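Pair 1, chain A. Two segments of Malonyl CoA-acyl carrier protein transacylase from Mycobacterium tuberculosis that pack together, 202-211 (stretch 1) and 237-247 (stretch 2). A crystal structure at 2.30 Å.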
# COMPACT_ATOMS: atom_id res chain seq x y z
N ALA A 202 5.62 11.12 -12.98
CA ALA A 202 4.76 9.95 -13.14
C ALA A 202 3.28 10.33 -13.10
O ALA A 202 2.42 9.53 -13.47
CB ALA A 202 5.07 8.93 -12.04
N LEU A 203 2.98 11.55 -12.66
CA LEU A 203 1.60 12.02 -12.55
C LEU A 203 0.78 11.96 -13.84
O LEU A 203 -0.34 11.47 -13.83
CB LEU A 203 1.56 13.46 -12.02
CG LEU A 203 1.65 13.66 -10.51
CD1 LEU A 203 1.68 15.14 -10.17
CD2 LEU A 203 0.46 12.98 -9.85
N ASP A 204 1.33 12.47 -14.93
CA ASP A 204 0.63 12.49 -16.21
C ASP A 204 0.07 11.14 -16.62
O ASP A 204 -1.12 11.01 -16.90
CB ASP A 204 1.55 13.02 -17.31
CG ASP A 204 1.66 14.53 -17.30
OD1 ASP A 204 2.39 15.08 -18.14
OD2 ASP A 204 1.02 15.17 -16.44
N GLY A 205 0.94 10.14 -16.66
CA GLY A 205 0.52 8.82 -17.05
C GLY A 205 -0.44 8.21 -16.05
O GLY A 205 -1.45 7.61 -16.43
N PHE A 206 -0.13 8.35 -14.77
CA PHE A 206 -0.99 7.80 -13.73
C PHE A 206 -2.34 8.51 -13.74
O PHE A 206 -3.39 7.87 -13.63
CB PHE A 206 -0.32 7.95 -12.36
CG PHE A 206 -1.03 7.22 -11.25
CD1 PHE A 206 -1.34 5.87 -11.38
CD2 PHE A 206 -1.38 7.88 -10.08
CE1 PHE A 206 -1.99 5.18 -10.35
CE2 PHE A 206 -2.04 7.20 -9.05
CZ PHE A 206 -2.34 5.84 -9.19
N ALA A 207 -2.31 9.83 -13.87
CA ALA A 207 -3.54 10.62 -13.89
C ALA A 207 -4.42 10.26 -15.09
O ALA A 207 -5.64 10.14 -14.95
CB ALA A 207 -3.20 12.11 -13.90
N ALA A 208 -3.81 10.08 -16.25
CA ALA A 208 -4.56 9.74 -17.46
C ALA A 208 -5.21 8.37 -17.33
O ALA A 208 -6.37 8.18 -17.69
CB ALA A 208 -3.65 9.78 -18.68
N ALA A 209 -4.45 7.41 -16.82
CA ALA A 209 -4.97 6.06 -16.64
C ALA A 209 -6.19 6.07 -15.71
O ALA A 209 -7.22 5.47 -16.01
CB ALA A 209 -3.88 5.14 -16.08
N ALA A 210 -6.05 6.75 -14.57
CA ALA A 210 -7.14 6.82 -13.60
C ALA A 210 -8.41 7.48 -14.16
O ALA A 210 -9.51 7.02 -13.91
CB ALA A 210 -6.68 7.58 -12.35
N ALA A 211 -8.24 8.55 -14.93
CA ALA A 211 -9.38 9.28 -15.51
C ALA A 211 -10.20 8.49 -16.53
O ALA A 211 -11.32 8.88 -16.86
CB ALA A 211 -8.90 10.59 -16.13
N ALA A 237 -12.22 10.22 -4.18
CA ALA A 237 -11.28 9.12 -3.97
C ALA A 237 -10.23 9.04 -5.08
O ALA A 237 -9.03 8.94 -4.79
CB ALA A 237 -12.04 7.80 -3.90
N MET A 238 -10.65 9.09 -6.34
CA MET A 238 -9.70 9.00 -7.43
C MET A 238 -8.75 10.19 -7.51
O MET A 238 -7.55 10.01 -7.72
CB MET A 238 -10.42 8.81 -8.77
CG MET A 238 -11.23 7.52 -8.83
SD MET A 238 -10.28 6.05 -8.35
CE MET A 238 -9.27 5.81 -9.85
N ASP A 239 -9.28 11.39 -7.33
CA ASP A 239 -8.45 12.59 -7.36
C ASP A 239 -7.39 12.51 -6.27
O ASP A 239 -6.23 12.87 -6.47
CB ASP A 239 -9.29 13.86 -7.16
CG ASP A 239 -10.16 14.18 -8.36
OD1 ASP A 239 -9.89 13.63 -9.45
OD2 ASP A 239 -11.09 15.00 -8.23
N THR A 240 -7.79 12.04 -5.10
CA THR A 240 -6.87 11.91 -3.98
C THR A 240 -5.83 10.83 -4.26
O THR A 240 -4.66 10.99 -3.92
CB THR A 240 -7.63 11.58 -2.69
OG1 THR A 240 -8.48 12.69 -2.36
CG2 THR A 240 -6.67 11.33 -1.53
N LEU A 241 -6.27 9.73 -4.87
CA LEU A 241 -5.36 8.63 -5.21
C LEU A 241 -4.26 9.11 -6.16
O LEU A 241 -3.09 8.82 -5.96
CB LEU A 241 -6.14 7.48 -5.85
CG LEU A 241 -5.31 6.33 -6.47
CD1 LEU A 241 -4.45 5.68 -5.41
CD2 LEU A 241 -6.23 5.31 -7.09
N VAL A 242 -4.65 9.86 -7.19
CA VAL A 242 -3.68 10.37 -8.15
C VAL A 242 -2.70 11.30 -7.45
O VAL A 242 -1.48 11.17 -7.59
CB VAL A 242 -4.38 11.13 -9.29
CG1 VAL A 242 -3.35 11.71 -10.25
CG2 VAL A 242 -5.32 10.20 -10.02
N SER A 243 -3.24 12.22 -6.66
CA SER A 243 -2.43 13.18 -5.93
C SER A 243 -1.45 12.52 -4.95
O SER A 243 -0.34 13.01 -4.75
CB SER A 243 -3.34 14.17 -5.21
OG SER A 243 -2.58 15.14 -4.53
N GLN A 244 -1.86 11.41 -4.33
CA GLN A 244 -1.00 10.72 -3.38
C GLN A 244 0.33 10.29 -3.99
O GLN A 244 1.28 9.98 -3.27
CB GLN A 244 -1.71 9.49 -2.79
CG GLN A 244 -2.54 9.81 -1.58
CD GLN A 244 -1.72 10.51 -0.52
OE1 GLN A 244 -0.81 9.93 0.08
NE2 GLN A 244 -2.03 11.77 -0.29
N LEU A 245 0.38 10.25 -5.31
CA LEU A 245 1.59 9.85 -6.01
C LEU A 245 2.80 10.64 -5.53
O LEU A 245 3.88 10.09 -5.36
CB LEU A 245 1.40 10.02 -7.51
CG LEU A 245 2.29 9.16 -8.41
CD1 LEU A 245 2.06 7.68 -8.09
CD2 LEU A 245 1.98 9.43 -9.88
N THR A 246 2.62 11.93 -5.30
CA THR A 246 3.72 12.79 -4.87
C THR A 246 3.55 13.29 -3.44
O THR A 246 4.29 14.16 -2.99
CB THR A 246 3.84 14.03 -5.79
OG1 THR A 246 2.62 14.79 -5.72
CG2 THR A 246 4.09 13.61 -7.23
N GLN A 247 2.58 12.74 -2.72
CA GLN A 247 2.31 13.17 -1.35
C GLN A 247 2.64 12.14 -0.27
O GLN A 247 2.57 10.94 -0.51
CB GLN A 247 0.84 13.58 -1.22
CG GLN A 247 0.43 14.72 -2.13
CD GLN A 247 1.21 15.99 -1.84
OE1 GLN A 247 1.07 16.59 -0.77
NE2 GLN A 247 2.06 16.39 -2.78

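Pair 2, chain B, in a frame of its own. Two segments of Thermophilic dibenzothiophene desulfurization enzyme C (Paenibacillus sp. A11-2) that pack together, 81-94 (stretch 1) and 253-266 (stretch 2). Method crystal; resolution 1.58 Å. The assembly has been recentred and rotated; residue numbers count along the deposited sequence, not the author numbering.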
# COMPACT_ATOMS: atom_id res chain seq x y z
N ALA B 81 -10.09 -25.48 -2.51
CA ALA B 81 -9.16 -24.76 -1.66
C ALA B 81 -9.89 -23.76 -0.77
O ALA B 81 -9.44 -23.50 0.35
CB ALA B 81 -8.12 -24.03 -2.49
N SER B 82 -10.99 -23.17 -1.26
CA SER B 82 -11.75 -22.20 -0.47
C SER B 82 -12.35 -22.84 0.77
O SER B 82 -12.61 -22.13 1.74
CB SER B 82 -12.84 -21.56 -1.33
OG SER B 82 -13.95 -22.44 -1.53
N ALA B 83 -12.59 -24.15 0.74
CA ALA B 83 -13.12 -24.90 1.87
C ALA B 83 -12.03 -25.46 2.76
O ALA B 83 -12.15 -25.43 3.99
CB ALA B 83 -13.99 -26.06 1.37
N ASP B 84 -10.97 -26.00 2.15
CA ASP B 84 -9.90 -26.67 2.88
C ASP B 84 -8.65 -26.51 2.03
O ASP B 84 -8.54 -27.14 0.97
CB ASP B 84 -10.24 -28.14 3.12
CG ASP B 84 -9.18 -28.87 3.91
OD1 ASP B 84 -7.98 -28.64 3.67
OD2 ASP B 84 -9.56 -29.71 4.77
N ALA B 85 -7.73 -25.65 2.46
CA ALA B 85 -6.58 -25.34 1.63
C ALA B 85 -5.66 -26.53 1.45
O ALA B 85 -5.01 -26.65 0.41
CB ALA B 85 -5.80 -24.15 2.22
N SER B 86 -5.56 -27.41 2.45
CA SER B 86 -4.72 -28.60 2.30
C SER B 86 -5.30 -29.54 1.26
O SER B 86 -4.56 -30.08 0.42
CB SER B 86 -4.59 -29.33 3.63
OG SER B 86 -3.77 -28.61 4.55
N LEU B 87 -6.61 -29.75 1.30
CA LEU B 87 -7.23 -30.61 0.30
C LEU B 87 -7.18 -29.98 -1.08
O LEU B 87 -6.94 -30.67 -2.07
CB LEU B 87 -8.66 -30.95 0.71
CG LEU B 87 -8.75 -31.98 1.85
CD1 LEU B 87 -10.16 -32.06 2.42
CD2 LEU B 87 -8.30 -33.35 1.36
N GLY B 88 -7.36 -28.66 -1.18
CA GLY B 88 -7.15 -28.00 -2.46
C GLY B 88 -5.74 -28.17 -2.98
O GLY B 88 -5.52 -28.45 -4.16
N HIS B 89 -4.75 -28.01 -2.09
CA HIS B 89 -3.35 -28.24 -2.44
C HIS B 89 -3.12 -29.67 -2.91
O HIS B 89 -2.50 -29.91 -3.95
CB HIS B 89 -2.51 -27.87 -1.22
CG HIS B 89 -1.08 -28.31 -1.27
ND1 HIS B 89 -0.05 -27.44 -1.01
CD2 HIS B 89 -0.52 -29.53 -1.43
CE1 HIS B 89 1.10 -28.10 -1.06
NE2 HIS B 89 0.84 -29.36 -1.33
N LEU B 90 -3.62 -30.65 -2.15
CA LEU B 90 -3.40 -32.05 -2.53
C LEU B 90 -4.01 -32.33 -3.89
O LEU B 90 -3.39 -32.94 -4.76
CB LEU B 90 -3.98 -32.98 -1.47
CG LEU B 90 -3.27 -33.05 -0.13
CD1 LEU B 90 -4.12 -33.78 0.88
CD2 LEU B 90 -1.90 -33.69 -0.30
N PHE B 91 -5.25 -31.88 -4.07
CA PHE B 91 -5.97 -32.03 -5.33
C PHE B 91 -5.23 -31.32 -6.47
O PHE B 91 -4.95 -31.91 -7.52
CB PHE B 91 -7.38 -31.50 -5.11
CG PHE B 91 -8.32 -31.64 -6.28
CD1 PHE B 91 -8.90 -32.86 -6.59
CD2 PHE B 91 -8.68 -30.53 -7.01
CE1 PHE B 91 -9.78 -32.98 -7.64
CE2 PHE B 91 -9.58 -30.64 -8.08
CZ PHE B 91 -10.13 -31.87 -8.37
N GLY B 92 -4.83 -30.06 -6.25
CA GLY B 92 -4.10 -29.34 -7.28
C GLY B 92 -2.77 -29.99 -7.65
O GLY B 92 -2.43 -30.10 -8.83
N TYR B 93 -2.00 -30.43 -6.64
CA TYR B 93 -0.71 -31.03 -6.90
C TYR B 93 -0.85 -32.34 -7.67
O TYR B 93 0.03 -32.69 -8.46
CB TYR B 93 0.03 -31.31 -5.60
CG TYR B 93 0.97 -30.23 -5.15
CD1 TYR B 93 0.49 -29.08 -4.53
CD2 TYR B 93 2.33 -30.37 -5.32
CE1 TYR B 93 1.35 -28.08 -4.10
CE2 TYR B 93 3.22 -29.37 -4.88
CZ TYR B 93 2.72 -28.23 -4.27
OH TYR B 93 3.56 -27.22 -3.83
N HIS B 94 -1.93 -33.07 -7.42
CA HIS B 94 -2.22 -34.25 -8.22
C HIS B 94 -2.21 -33.91 -9.71
O HIS B 94 -1.62 -34.63 -10.51
CB HIS B 94 -3.56 -34.84 -7.80
CG HIS B 94 -4.14 -35.81 -8.77
ND1 HIS B 94 -3.88 -37.16 -8.73
CD2 HIS B 94 -5.00 -35.63 -9.80
CE1 HIS B 94 -4.53 -37.77 -9.71
NE2 HIS B 94 -5.22 -36.86 -10.37
N LEU B 253 0.14 -21.78 -12.15
CA LEU B 253 -1.26 -21.35 -12.16
C LEU B 253 -2.14 -22.20 -11.24
O LEU B 253 -3.15 -21.69 -10.73
CB LEU B 253 -1.81 -21.36 -13.59
CG LEU B 253 -3.12 -20.59 -13.79
CD1 LEU B 253 -2.96 -19.13 -13.52
CD2 LEU B 253 -3.64 -20.79 -15.21
N ILE B 254 -1.76 -23.46 -10.98
CA ILE B 254 -2.41 -24.22 -9.91
C ILE B 254 -2.25 -23.49 -8.59
O ILE B 254 -3.21 -23.28 -7.85
CB ILE B 254 -1.84 -25.65 -9.84
CG1 ILE B 254 -2.30 -26.47 -11.04
CG2 ILE B 254 -2.28 -26.34 -8.56
CD1 ILE B 254 -1.56 -27.80 -11.20
N PHE B 255 -1.01 -23.08 -8.27
CA PHE B 255 -0.78 -22.35 -7.03
C PHE B 255 -1.61 -21.08 -6.98
O PHE B 255 -2.19 -20.74 -5.93
CB PHE B 255 0.71 -22.00 -6.89
CG PHE B 255 1.64 -23.20 -6.89
CD1 PHE B 255 1.19 -24.46 -6.57
CD2 PHE B 255 2.99 -23.03 -7.18
CE1 PHE B 255 2.06 -25.55 -6.55
CE2 PHE B 255 3.87 -24.11 -7.17
CZ PHE B 255 3.39 -25.37 -6.85
N THR B 256 -1.68 -20.36 -8.10
CA THR B 256 -2.47 -19.14 -8.17
C THR B 256 -3.91 -19.38 -7.76
O THR B 256 -4.50 -18.60 -7.02
CB THR B 256 -2.40 -18.58 -9.60
OG1 THR B 256 -1.06 -18.25 -9.93
CG2 THR B 256 -3.24 -17.31 -9.73
N HIS B 257 -4.50 -20.49 -8.23
CA HIS B 257 -5.87 -20.80 -7.88
C HIS B 257 -6.02 -21.27 -6.43
O HIS B 257 -7.10 -21.10 -5.84
CB HIS B 257 -6.40 -21.84 -8.87
CG HIS B 257 -6.77 -21.24 -10.19
ND1 HIS B 257 -5.84 -20.99 -11.18
CD2 HIS B 257 -7.95 -20.79 -10.66
CE1 HIS B 257 -6.45 -20.42 -12.21
NE2 HIS B 257 -7.73 -20.29 -11.92
N LEU B 258 -4.98 -21.85 -5.82
CA LEU B 258 -5.02 -22.07 -4.38
C LEU B 258 -5.17 -20.74 -3.65
O LEU B 258 -6.00 -20.62 -2.74
CB LEU B 258 -3.74 -22.77 -3.90
CG LEU B 258 -3.47 -24.18 -4.42
CD1 LEU B 258 -2.18 -24.69 -3.83
CD2 LEU B 258 -4.64 -25.11 -4.09
N TYR B 259 -4.40 -19.74 -4.08
CA TYR B 259 -4.42 -18.44 -3.40
C TYR B 259 -5.74 -17.72 -3.63
O TYR B 259 -6.31 -17.15 -2.69
CB TYR B 259 -3.23 -17.59 -3.85
CG TYR B 259 -1.90 -18.30 -3.75
CD1 TYR B 259 -1.70 -19.35 -2.87
CD2 TYR B 259 -0.86 -17.92 -4.55
CE1 TYR B 259 -0.50 -20.02 -2.83
CE2 TYR B 259 0.35 -18.58 -4.51
CZ TYR B 259 0.52 -19.64 -3.66
OH TYR B 259 1.73 -20.29 -3.64
N LEU B 260 -6.27 -17.76 -4.85
CA LEU B 260 -7.59 -17.16 -5.09
C LEU B 260 -8.68 -17.89 -4.32
O LEU B 260 -9.62 -17.27 -3.81
CB LEU B 260 -7.90 -17.16 -6.59
CG LEU B 260 -6.95 -16.34 -7.44
CD1 LEU B 260 -7.27 -16.56 -8.92
CD2 LEU B 260 -7.08 -14.86 -7.11
N GLY B 261 -8.59 -19.22 -4.22
CA GLY B 261 -9.58 -19.95 -3.45
C GLY B 261 -9.54 -19.62 -1.97
O GLY B 261 -10.58 -19.41 -1.33
N ILE B 262 -8.34 -19.56 -1.39
CA ILE B 262 -8.21 -19.19 0.02
C ILE B 262 -8.78 -17.79 0.23
O ILE B 262 -9.52 -17.55 1.19
CB ILE B 262 -6.74 -19.28 0.47
CG1 ILE B 262 -6.27 -20.73 0.47
CG2 ILE B 262 -6.58 -18.65 1.85
CD1 ILE B 262 -4.77 -20.86 0.61
N ALA B 263 -8.47 -16.87 -0.68
CA ALA B 263 -8.95 -15.49 -0.58
C ALA B 263 -10.47 -15.44 -0.58
O ALA B 263 -11.08 -14.71 0.21
CB ALA B 263 -8.39 -14.65 -1.71
N ARG B 264 -11.11 -16.17 -1.50
CA ARG B 264 -12.56 -16.18 -1.57
C ARG B 264 -13.16 -16.81 -0.32
O ARG B 264 -14.11 -16.28 0.26
CB ARG B 264 -13.04 -16.90 -2.83
CG ARG B 264 -14.57 -17.02 -2.90
CD ARG B 264 -15.07 -17.30 -4.32
NE ARG B 264 -14.99 -16.12 -5.20
CZ ARG B 264 -15.89 -15.14 -5.24
NH1 ARG B 264 -16.96 -15.17 -4.46
NH2 ARG B 264 -15.71 -14.11 -6.08
N GLY B 265 -12.59 -17.93 0.14
CA GLY B 265 -13.11 -18.55 1.35
C GLY B 265 -12.99 -17.65 2.56
O GLY B 265 -13.90 -17.57 3.39
N ALA B 266 -11.85 -16.97 2.69
CA ALA B 266 -11.64 -16.04 3.80
C ALA B 266 -12.65 -14.90 3.75
O ALA B 266 -13.22 -14.52 4.78
CB ALA B 266 -10.22 -15.50 3.74

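In both pairs two helices pack nearly antiparallel, 203-211 with 237-243 in pair 1 and 85-94 with 253-266 in pair 2. The angle between their directions is 161° in each. The axes come within 9.7 Å in pair 1 and 9.8 Å in pair 2. In pair 2, stretch 1 also carries the end of a preceding helix, and B:Asp84 caps helix 85-94, its OD1 accepting from B:Leu87 N at 3.0 Å. Superposing 14 central residues gives an RMSD of 0.6 Å. The two contacts bury similar areas, 468 Å² in pair 1 and 511 Å² in pair 2. Neither has a hydrogen bond from one stretch to the other, so packing is the main link.

The clearest common element is a branched aliphatic residue in the middle of stretch 2. A:Val242 matches B:Leu258, and their side-chain centres fall 0.5 Å apart. A:Val242 sits as a knob among A:Leu203, A:Phe206, A:Ala207 and A:Ala210. Its CG1 lies 3.7 Å from A:Ala207 CB, and its CG2 lies 3.8 Å from A:Ala210 CB. B:Leu258 comes closest to backbone: B:Leu258 CD2 is 3.4 Å from B:Gly88 C and 3.5 Å from B:His89 N. It also touches side chains, with B:Leu258 CD1 4.1 Å from B:His89 CB.

The main exchange is at A:Phe206, which matches B:Gly88. In pair 1 the ring reaches stretch 2. A:Phe206 CE2 is 3.6 Å from A:Leu241 O, which lies at the ring edge, near its plane. In pair 2 the glycine has no side chain. Part of the room is used by B:Ala81, whose CB is 4.0 Å from B:Leu258 CD2. A CB on B:Gly88 would clash with B:Ala81 CA.

A second exchange is at A:Leu245, which matches B:Gly261. A:Leu245 CD2 packs 3.7 Å from A:Phe206 CB and 3.9 Å from A:Leu203 CD2. At B:Gly261 the backbones come close instead. B:Ser82 CA makes a CA-H...O contact with B:Gly261 O at 3.1 Å. Next along, A:Thr246 matches B:Ile262, though less closely. A:Thr246 CG2 is 4.1 Å from A:Leu203 CG, and B:Ile262 CD1 is 3.8 Å from B:Ala85 CB. A:Leu203 and B:Ala85 also match, so the larger partner changes sides.

At the other end, A:Ala210 matches B:Gly92, and A:Met238 matches B:Ile254. A:Ala210 CB meets A:Met238 CE at 4.0 Å. In pair 2, B:Gly92 O is 3.4 Å from B:Ile254 CD1. A CB on B:Gly92 would clash with B:Ile254 CG2.

A:Ala211 and A:Asp239 make no contact across pair 1. Their counterparts, B:Tyr93 and B:Phe255, form an oblique aromatic pair, with B:Tyr93 CZ 3.6 Å from B:Phe255 CE1.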